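Long-range contact in Afp2 (Serratia entomophila, PDB 6RBN), which probably forms, with many copies of itself, the contractile sheath around the inner tube of the anti-feeding prophage, a phage-tail-like injection system: residues I137-M147 and F212-L222. Sequence-based numbering, arbitrary orientation.
Sequences IAGTAKPDEVM and FQGKYNQGKAL
An apolar contact with one hydrogen bond at its far end joins the loop and short helix of 137-147 to helix 210-216 and the turn that follows it. The two segments run in the same direction, with Gly-139 beside Phe-212, Pro-143 beside Tyr-216 and Met-147 beside Lys-220.

The Tyr-216 side chain meets four residues of 137-147. Its CG lies anti to its own carbonyl carbon (chi1 -67°), and the ring reaches across to the loop. CB of Pro-143 meets the ring obliquely, 3.5 Å from CE1 of Tyr-216. The hydroxyl end lies among carbon atoms: OH of Tyr-216 is 3.3 Å from CG2 of Ile-137, with CB of Ala-141 and then CG2 of Val-146 a little farther off. Leu-222 CD1 sits over one face of this ring, toward its rim. CE2 of Tyr-216 in turn lies over one face of Phe-212, again toward the rim.

Ile-137 divides its branches. CG2 meets the edge of the Phe-212 ring, in its plane, 3.6 Å from CZ. CD1 of Ile-137 meets CD1 of Leu-222 tip to tip at 3.9 Å. The sulfur of Met-147 packs on the other branch of Leu-222, SD to CD2 3.6 Å. The Met-147 chain, bent at chi2 and chi3, brings CE back to CB of Lys-220.

The Lys-220 and Met-147 side chains run alongside each other, pointing opposite ways. NZ of Lys-220 donates to O of Met-147 at 2.6 Å, almost in line with the carbonyl (C=O...N 176°). The same amine bonds O of Tyr-150, so it bridges two backbone carbonyls. A type II' turn from Gln-218 to Ala-221 carries this lysine. Nearby, Asn-217 bonds Thr-6 O of a second subunit.

Two connecting segments thus pack side by side through an apolar cluster within the subtilisin-like domain of the phage tail sheath family.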
# COMPACT_ATOMS: atom_id res chain seq x y z
N ILE C 137 12.59 -12.71 -111.67
CA ILE C 137 11.28 -13.33 -111.78
C ILE C 137 10.53 -12.69 -112.94
O ILE C 137 10.52 -11.46 -113.08
CB ILE C 137 10.52 -13.18 -110.45
CG1 ILE C 137 11.28 -13.88 -109.33
CG2 ILE C 137 9.15 -13.78 -110.54
CD1 ILE C 137 10.72 -13.62 -107.96
N ALA C 138 9.92 -13.52 -113.78
CA ALA C 138 9.41 -13.07 -115.08
C ALA C 138 8.15 -12.22 -114.95
O ALA C 138 8.08 -11.12 -115.51
CB ALA C 138 9.15 -14.27 -115.98
N GLY C 139 7.16 -12.71 -114.22
CA GLY C 139 5.85 -12.09 -114.15
C GLY C 139 4.71 -13.01 -114.54
O GLY C 139 3.57 -12.78 -114.14
N THR C 140 5.00 -14.05 -115.32
CA THR C 140 4.10 -15.18 -115.55
C THR C 140 4.50 -16.36 -114.67
O THR C 140 4.42 -17.52 -115.08
CB THR C 140 4.09 -15.57 -117.02
OG1 THR C 140 5.41 -15.97 -117.41
CG2 THR C 140 3.64 -14.40 -117.87
N ALA C 141 4.94 -16.06 -113.45
CA ALA C 141 5.79 -16.97 -112.69
C ALA C 141 5.04 -18.05 -111.93
O ALA C 141 5.68 -19.00 -111.48
CB ALA C 141 6.64 -16.18 -111.71
N LYS C 142 3.69 -17.93 -111.78
CA LYS C 142 2.86 -18.77 -110.92
C LYS C 142 3.39 -18.73 -109.49
O LYS C 142 4.19 -19.60 -109.10
CB LYS C 142 2.75 -20.21 -111.45
CG LYS C 142 1.79 -21.10 -110.69
CD LYS C 142 0.36 -20.60 -110.79
CE LYS C 142 -0.21 -20.78 -112.19
NZ LYS C 142 -1.63 -20.34 -112.26
N PRO C 143 3.02 -17.70 -108.72
CA PRO C 143 3.73 -17.36 -107.47
C PRO C 143 3.81 -18.45 -106.40
O PRO C 143 4.65 -18.34 -105.51
CB PRO C 143 2.94 -16.16 -106.94
CG PRO C 143 1.59 -16.31 -107.53
CD PRO C 143 1.79 -16.91 -108.89
N ASP C 144 2.96 -19.48 -106.45
CA ASP C 144 3.12 -20.60 -105.54
C ASP C 144 4.29 -21.49 -105.91
O ASP C 144 4.79 -22.23 -105.06
CB ASP C 144 1.84 -21.43 -105.49
CG ASP C 144 0.69 -20.69 -104.84
OD1 ASP C 144 0.96 -19.83 -103.97
OD2 ASP C 144 -0.47 -20.96 -105.20
N GLU C 145 4.74 -21.44 -107.17
CA GLU C 145 5.88 -22.25 -107.59
C GLU C 145 7.21 -21.58 -107.28
O GLU C 145 8.24 -22.25 -107.20
CB GLU C 145 5.77 -22.56 -109.08
CG GLU C 145 4.56 -23.40 -109.45
CD GLU C 145 4.64 -24.82 -108.91
OE1 GLU C 145 5.76 -25.37 -108.82
OE2 GLU C 145 3.58 -25.38 -108.57
N VAL C 146 7.20 -20.25 -107.11
CA VAL C 146 8.40 -19.53 -106.71
C VAL C 146 8.70 -19.71 -105.23
O VAL C 146 9.87 -19.79 -104.85
CB VAL C 146 8.22 -18.04 -107.08
CG1 VAL C 146 9.43 -17.21 -106.72
CG2 VAL C 146 7.89 -17.90 -108.55
N MET C 147 7.67 -19.85 -104.40
CA MET C 147 7.80 -19.85 -102.95
C MET C 147 7.76 -21.25 -102.36
O MET C 147 7.35 -21.42 -101.21
CB MET C 147 6.70 -18.99 -102.34
CG MET C 147 6.67 -17.57 -102.84
SD MET C 147 8.22 -16.74 -102.54
CE MET C 147 8.16 -16.63 -100.76
N PHE C 212 3.69 -5.97 -109.68
CA PHE C 212 4.44 -7.21 -109.46
C PHE C 212 4.37 -7.66 -108.01
O PHE C 212 4.20 -8.85 -107.74
CB PHE C 212 5.89 -7.02 -109.89
CG PHE C 212 6.74 -8.24 -109.70
CD1 PHE C 212 6.63 -9.31 -110.56
CD2 PHE C 212 7.65 -8.31 -108.66
CE1 PHE C 212 7.41 -10.43 -110.39
CE2 PHE C 212 8.43 -9.42 -108.48
CZ PHE C 212 8.31 -10.48 -109.35
N GLN C 213 4.49 -6.72 -107.07
CA GLN C 213 4.46 -7.05 -105.65
C GLN C 213 3.06 -7.45 -105.19
O GLN C 213 2.94 -8.21 -104.22
CB GLN C 213 4.98 -5.86 -104.85
CG GLN C 213 5.15 -6.09 -103.36
CD GLN C 213 5.82 -4.93 -102.67
OE1 GLN C 213 6.14 -3.93 -103.29
NE2 GLN C 213 6.03 -5.06 -101.37
N GLY C 214 2.01 -7.01 -105.89
CA GLY C 214 0.65 -7.33 -105.51
C GLY C 214 0.30 -8.80 -105.62
O GLY C 214 -0.62 -9.26 -104.94
N LYS C 215 1.01 -9.56 -106.46
CA LYS C 215 0.80 -10.99 -106.51
C LYS C 215 1.47 -11.71 -105.35
O LYS C 215 1.03 -12.80 -104.96
CB LYS C 215 1.33 -11.56 -107.83
CG LYS C 215 0.58 -11.10 -109.06
CD LYS C 215 1.07 -11.83 -110.31
CE LYS C 215 2.11 -11.01 -111.07
NZ LYS C 215 3.45 -11.03 -110.42
N TYR C 216 2.53 -11.13 -104.79
CA TYR C 216 3.34 -11.80 -103.79
C TYR C 216 3.08 -11.33 -102.38
O TYR C 216 3.67 -11.88 -101.45
CB TYR C 216 4.82 -11.62 -104.10
CG TYR C 216 5.25 -12.32 -105.36
CD1 TYR C 216 5.51 -13.68 -105.35
CD2 TYR C 216 5.37 -11.63 -106.55
CE1 TYR C 216 5.91 -14.33 -106.49
CE2 TYR C 216 5.76 -12.27 -107.70
CZ TYR C 216 6.02 -13.62 -107.67
OH TYR C 216 6.41 -14.26 -108.81
N ASN C 217 2.23 -10.33 -102.18
CA ASN C 217 2.02 -9.80 -100.84
C ASN C 217 1.15 -10.71 -99.99
O ASN C 217 1.12 -10.56 -98.76
CB ASN C 217 1.39 -8.42 -100.93
CG ASN C 217 1.60 -7.60 -99.69
OD1 ASN C 217 2.37 -7.96 -98.81
ND2 ASN C 217 0.88 -6.49 -99.58
N GLN C 218 0.44 -11.65 -100.59
CA GLN C 218 -0.35 -12.64 -99.87
C GLN C 218 0.44 -13.93 -99.74
O GLN C 218 1.40 -14.18 -100.47
CB GLN C 218 -1.69 -12.89 -100.59
CG GLN C 218 -1.58 -13.40 -102.03
CD GLN C 218 -1.55 -14.91 -102.15
OE1 GLN C 218 -2.14 -15.62 -101.33
NE2 GLN C 218 -0.86 -15.41 -103.16
N GLY C 219 0.03 -14.75 -98.79
CA GLY C 219 0.62 -16.08 -98.69
C GLY C 219 1.98 -16.05 -98.03
O GLY C 219 2.11 -15.90 -96.81
N LYS C 220 3.03 -16.20 -98.84
CA LYS C 220 4.36 -16.40 -98.27
C LYS C 220 5.28 -15.20 -98.49
O LYS C 220 6.48 -15.28 -98.22
CB LYS C 220 4.97 -17.68 -98.81
CG LYS C 220 4.24 -18.92 -98.31
CD LYS C 220 4.80 -20.20 -98.88
CE LYS C 220 6.14 -20.53 -98.27
NZ LYS C 220 6.63 -21.85 -98.73
N ALA C 221 4.74 -14.09 -99.02
CA ALA C 221 5.25 -12.75 -98.75
C ALA C 221 6.70 -12.44 -99.13
O ALA C 221 7.56 -12.44 -98.25
CB ALA C 221 5.07 -12.44 -97.26
N LEU C 222 7.00 -12.28 -100.43
CA LEU C 222 8.36 -11.97 -100.87
C LEU C 222 9.03 -10.74 -100.27
O LEU C 222 10.26 -10.74 -100.22
CB LEU C 222 8.44 -11.81 -102.40
CG LEU C 222 8.72 -13.04 -103.26
CD1 LEU C 222 8.81 -12.64 -104.70
CD2 LEU C 222 10.04 -13.60 -102.83